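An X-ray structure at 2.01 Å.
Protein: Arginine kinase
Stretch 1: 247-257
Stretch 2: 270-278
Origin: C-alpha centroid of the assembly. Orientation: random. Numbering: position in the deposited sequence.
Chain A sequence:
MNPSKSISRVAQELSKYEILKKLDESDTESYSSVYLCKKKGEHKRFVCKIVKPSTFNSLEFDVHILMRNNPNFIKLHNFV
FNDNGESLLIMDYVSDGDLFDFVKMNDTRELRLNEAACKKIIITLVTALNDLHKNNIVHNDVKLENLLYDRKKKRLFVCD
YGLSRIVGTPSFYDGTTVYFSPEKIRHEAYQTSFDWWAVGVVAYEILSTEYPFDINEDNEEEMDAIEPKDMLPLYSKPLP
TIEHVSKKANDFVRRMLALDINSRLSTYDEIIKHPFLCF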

# COMPACT_ATOMS: atom_id res chain seq x y z
N LYS A 247 8.94 -10.64 37.93
CA LYS A 247 10.20 -10.94 37.27
C LYS A 247 9.99 -11.26 35.80
O LYS A 247 10.82 -10.92 34.95
CB LYS A 247 10.90 -12.11 37.97
CG LYS A 247 11.33 -11.83 39.41
CD LYS A 247 12.45 -12.76 39.85
CE LYS A 247 11.95 -14.18 40.09
NZ LYS A 247 12.19 -14.63 41.49
N LYS A 248 8.87 -11.92 35.48
CA LYS A 248 8.57 -12.22 34.08
C LYS A 248 8.31 -10.94 33.30
O LYS A 248 8.77 -10.80 32.16
CB LYS A 248 7.37 -13.16 33.98
CG LYS A 248 7.71 -14.63 34.19
CD LYS A 248 6.45 -15.46 34.41
CE LYS A 248 6.78 -16.93 34.65
NZ LYS A 248 5.57 -17.78 34.77
N ALA A 249 7.58 -9.99 33.89
CA ALA A 249 7.32 -8.72 33.22
C ALA A 249 8.62 -7.97 32.97
O ALA A 249 8.81 -7.37 31.90
CB ALA A 249 6.36 -7.87 34.04
N ASN A 250 9.53 -7.98 33.94
CA ASN A 250 10.82 -7.33 33.74
C ASN A 250 11.61 -8.03 32.65
O ASN A 250 12.12 -7.38 31.73
CB ASN A 250 11.60 -7.30 35.05
CG ASN A 250 11.26 -6.10 35.90
OD1 ASN A 250 11.55 -4.96 35.53
ND2 ASN A 250 10.62 -6.34 37.04
N ASP A 251 11.70 -9.36 32.70
CA ASP A 251 12.43 -10.08 31.66
C ASP A 251 11.85 -9.79 30.28
O ASP A 251 12.60 -9.76 29.29
CB ASP A 251 12.40 -11.58 31.94
CG ASP A 251 13.44 -12.34 31.15
OD1 ASP A 251 14.64 -12.14 31.40
OD2 ASP A 251 13.05 -13.14 30.27
N PHE A 252 10.54 -9.58 30.19
CA PHE A 252 9.92 -9.27 28.90
C PHE A 252 10.48 -7.97 28.33
O PHE A 252 10.93 -7.93 27.18
CB PHE A 252 8.40 -9.19 29.07
CG PHE A 252 7.66 -8.94 27.78
CD1 PHE A 252 7.58 -9.93 26.81
CD2 PHE A 252 7.05 -7.72 27.54
CE1 PHE A 252 6.90 -9.70 25.63
CE2 PHE A 252 6.37 -7.49 26.36
CZ PHE A 252 6.29 -8.48 25.41
N VAL A 253 10.46 -6.89 29.12
CA VAL A 253 10.84 -5.59 28.57
C VAL A 253 12.34 -5.55 28.29
O VAL A 253 12.78 -4.93 27.31
CB VAL A 253 10.38 -4.44 29.49
CG1 VAL A 253 8.87 -4.49 29.67
CG2 VAL A 253 11.10 -4.49 30.82
N ARG A 254 13.14 -6.20 29.14
CA ARG A 254 14.57 -6.27 28.85
C ARG A 254 14.80 -6.86 27.46
O ARG A 254 15.52 -6.28 26.63
CB ARG A 254 15.31 -7.13 29.88
CG ARG A 254 15.01 -6.86 31.34
CD ARG A 254 15.52 -5.49 31.81
NE ARG A 254 15.83 -5.51 33.24
CZ ARG A 254 16.93 -4.99 33.77
NH1 ARG A 254 17.14 -5.06 35.08
NH2 ARG A 254 17.83 -4.40 32.99
N ARG A 255 14.20 -8.02 27.19
CA ARG A 255 14.41 -8.72 25.93
C ARG A 255 13.68 -8.03 24.78
O ARG A 255 14.11 -8.17 23.63
CB ARG A 255 13.97 -10.18 26.06
CG ARG A 255 14.77 -10.94 27.12
CD ARG A 255 14.46 -12.43 27.19
NE ARG A 255 15.26 -13.09 28.22
CZ ARG A 255 16.35 -13.82 27.97
NH1 ARG A 255 16.75 -14.01 26.72
NH2 ARG A 255 17.02 -14.37 28.97
N MET A 256 12.61 -7.29 25.06
CA MET A 256 11.97 -6.52 24.00
C MET A 256 12.88 -5.38 23.53
O MET A 256 12.81 -4.99 22.35
CB MET A 256 10.64 -5.95 24.48
CG MET A 256 9.51 -6.95 24.60
SD MET A 256 8.99 -7.66 23.03
CE MET A 256 8.39 -6.21 22.16
N LEU A 257 13.71 -4.84 24.41
CA LEU A 257 14.48 -3.63 24.13
C LEU A 257 15.98 -3.89 24.11
O LEU A 257 16.77 -2.94 24.22
CB LEU A 257 14.14 -2.54 25.15
CG LEU A 257 12.66 -2.14 25.11
CD1 LEU A 257 12.27 -1.21 26.25
CD2 LEU A 257 12.35 -1.48 23.76
N GLU A 270 8.72 -14.89 18.77
CA GLU A 270 9.51 -14.66 19.97
C GLU A 270 8.69 -13.94 21.03
O GLU A 270 8.67 -14.34 22.20
CB GLU A 270 10.76 -13.85 19.63
CG GLU A 270 11.89 -14.66 19.02
CD GLU A 270 13.00 -13.78 18.50
OE1 GLU A 270 12.70 -12.79 17.79
OE2 GLU A 270 14.18 -14.07 18.78
N ILE A 271 7.99 -12.87 20.63
CA ILE A 271 7.24 -12.07 21.59
C ILE A 271 6.13 -12.91 22.22
O ILE A 271 6.01 -12.99 23.44
CB ILE A 271 6.67 -10.82 20.90
CG1 ILE A 271 7.80 -9.93 20.37
CG2 ILE A 271 5.77 -10.04 21.86
CD1 ILE A 271 7.33 -8.88 19.37
N ILE A 272 5.31 -13.54 21.38
CA ILE A 272 4.10 -14.20 21.87
C ILE A 272 4.41 -15.44 22.70
O ILE A 272 3.55 -15.90 23.45
CB ILE A 272 3.19 -14.54 20.67
CG1 ILE A 272 1.75 -14.73 21.13
CG2 ILE A 272 3.70 -15.78 19.95
CD1 ILE A 272 1.08 -13.45 21.59
N LYS A 273 5.62 -15.98 22.60
CA LYS A 273 5.98 -17.17 23.35
C LYS A 273 6.74 -16.87 24.64
O LYS A 273 7.12 -17.80 25.36
CB LYS A 273 6.82 -18.11 22.47
CG LYS A 273 6.00 -18.84 21.41
CD LYS A 273 6.88 -19.70 20.50
CE LYS A 273 6.03 -20.48 19.50
NZ LYS A 273 6.73 -21.68 18.97
N HIS A 274 6.97 -15.60 24.96
CA HIS A 274 7.69 -15.27 26.18
C HIS A 274 6.83 -15.58 27.40
O HIS A 274 5.60 -15.39 27.36
CB HIS A 274 8.09 -13.79 26.19
CG HIS A 274 8.98 -13.42 27.33
ND1 HIS A 274 8.49 -13.02 28.56
CD2 HIS A 274 10.33 -13.40 27.44
CE1 HIS A 274 9.50 -12.77 29.37
NE2 HIS A 274 10.63 -13.00 28.72
N PRO A 275 7.43 -16.05 28.50
CA PRO A 275 6.61 -16.39 29.69
C PRO A 275 5.62 -15.31 30.08
O PRO A 275 4.48 -15.62 30.44
CB PRO A 275 7.67 -16.61 30.77
CG PRO A 275 8.84 -17.22 30.00
CD PRO A 275 8.84 -16.44 28.67
N PHE A 276 6.02 -14.03 30.01
CA PHE A 276 5.12 -12.96 30.43
C PHE A 276 3.77 -13.05 29.74
O PHE A 276 2.73 -12.86 30.38
CB PHE A 276 5.76 -11.60 30.15
CG PHE A 276 4.90 -10.44 30.56
CD1 PHE A 276 4.44 -10.33 31.85
CD2 PHE A 276 4.55 -9.46 29.64
CE1 PHE A 276 3.65 -9.26 32.24
CE2 PHE A 276 3.76 -8.39 30.01
CZ PHE A 276 3.31 -8.29 31.32
N LEU A 277 3.77 -13.33 28.44
CA LEU A 277 2.54 -13.36 27.66
C LEU A 277 1.87 -14.72 27.65
O LEU A 277 0.80 -14.86 27.05
CB LEU A 277 2.83 -12.91 26.23
CG LEU A 277 3.49 -11.54 26.11
CD1 LEU A 277 3.59 -11.10 24.66
CD2 LEU A 277 2.74 -10.49 26.94
N CYS A 278 2.45 -15.72 28.30
CA CYS A 278 1.87 -17.05 28.41
C CYS A 278 1.16 -17.20 29.75
O CYS A 278 1.42 -16.46 30.71
CB CYS A 278 2.95 -18.12 28.25
SG CYS A 278 3.71 -18.11 26.61
O HOH W 1 4.84 -18.11 32.31

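The helix of stretch 1 packs against the end of a second helix and the turn and 3-10 segment that follow it, burying 503 Å² in total. The backbones come closest where the CA atoms of K248 and F276 lie 5.1 Å apart; near M256 and I271 the CA separation has grown to 7.7 Å, and longer side chains fill the gap.

One direct hydrogen bond crosses the contact, from H274 NE2 to D251 OD2 (2.9 Å, 159°). The CA-to-CB bond of D251 points sideways, but its t rotamer brings the carboxylate to the edge of the imidazole. The same carboxylate forms a salt bridge one helical turn along, with R255 NE 3.0 Å from D251 OD2, so the acid is held by partners on both stretches. The other imidazole nitrogen is used within its own stretch: F276 N donates to H274 ND1 (3.0 Å, 163°). H274 therefore donates through NE2 and accepts through ND1, tying the start of the 3-10 segment to the helix through a single ring, a task for which histidine is well suited.

Aromatic contacts make up much of the remainder. F252, the residue with the most area covered by the other stretch, points toward stretch 2 in a t rotamer. Its edge approaches the face of H274 in an offset edge-to-face pair, with centroids 5.4 Å apart and planes at 62°, while F276 CD2 lies over one face of its ring, 3.7 Å from F252 CG. The helix backbone also takes part: F252 CA sits 3.9 Å from the centroid of the H274 ring, and A249 CA 4.0 Å from that of the F276 ring, each over the ring face as a CH-pi contact. The small side chain of A249 accompanies this close approach, its CB 3.5 Å from F276 CE1.

Aliphatic groups complete the buried surroundings of F252. I271 CG2 meets the ring edge, 3.9 Å from F252 CZ, and L277 CD1 lies 3.7 Å from F252 CE1. Farther along the helix, the all-m side chain of M256 brings SD to 3.7 Å from I271 CG1; its flexible thioether reaches across the wider gap although its CA-to-CB bond points sideways.

At the exposed margin, K248 CG rests 4.0 Å from P275 CB. The extended lysine carries its amine out to a water that accepts from K248 NZ (2.6 Å) and donates to P275 O (3.1 Å), adding a solvent-mediated link while keeping the charge outside the apolar interior.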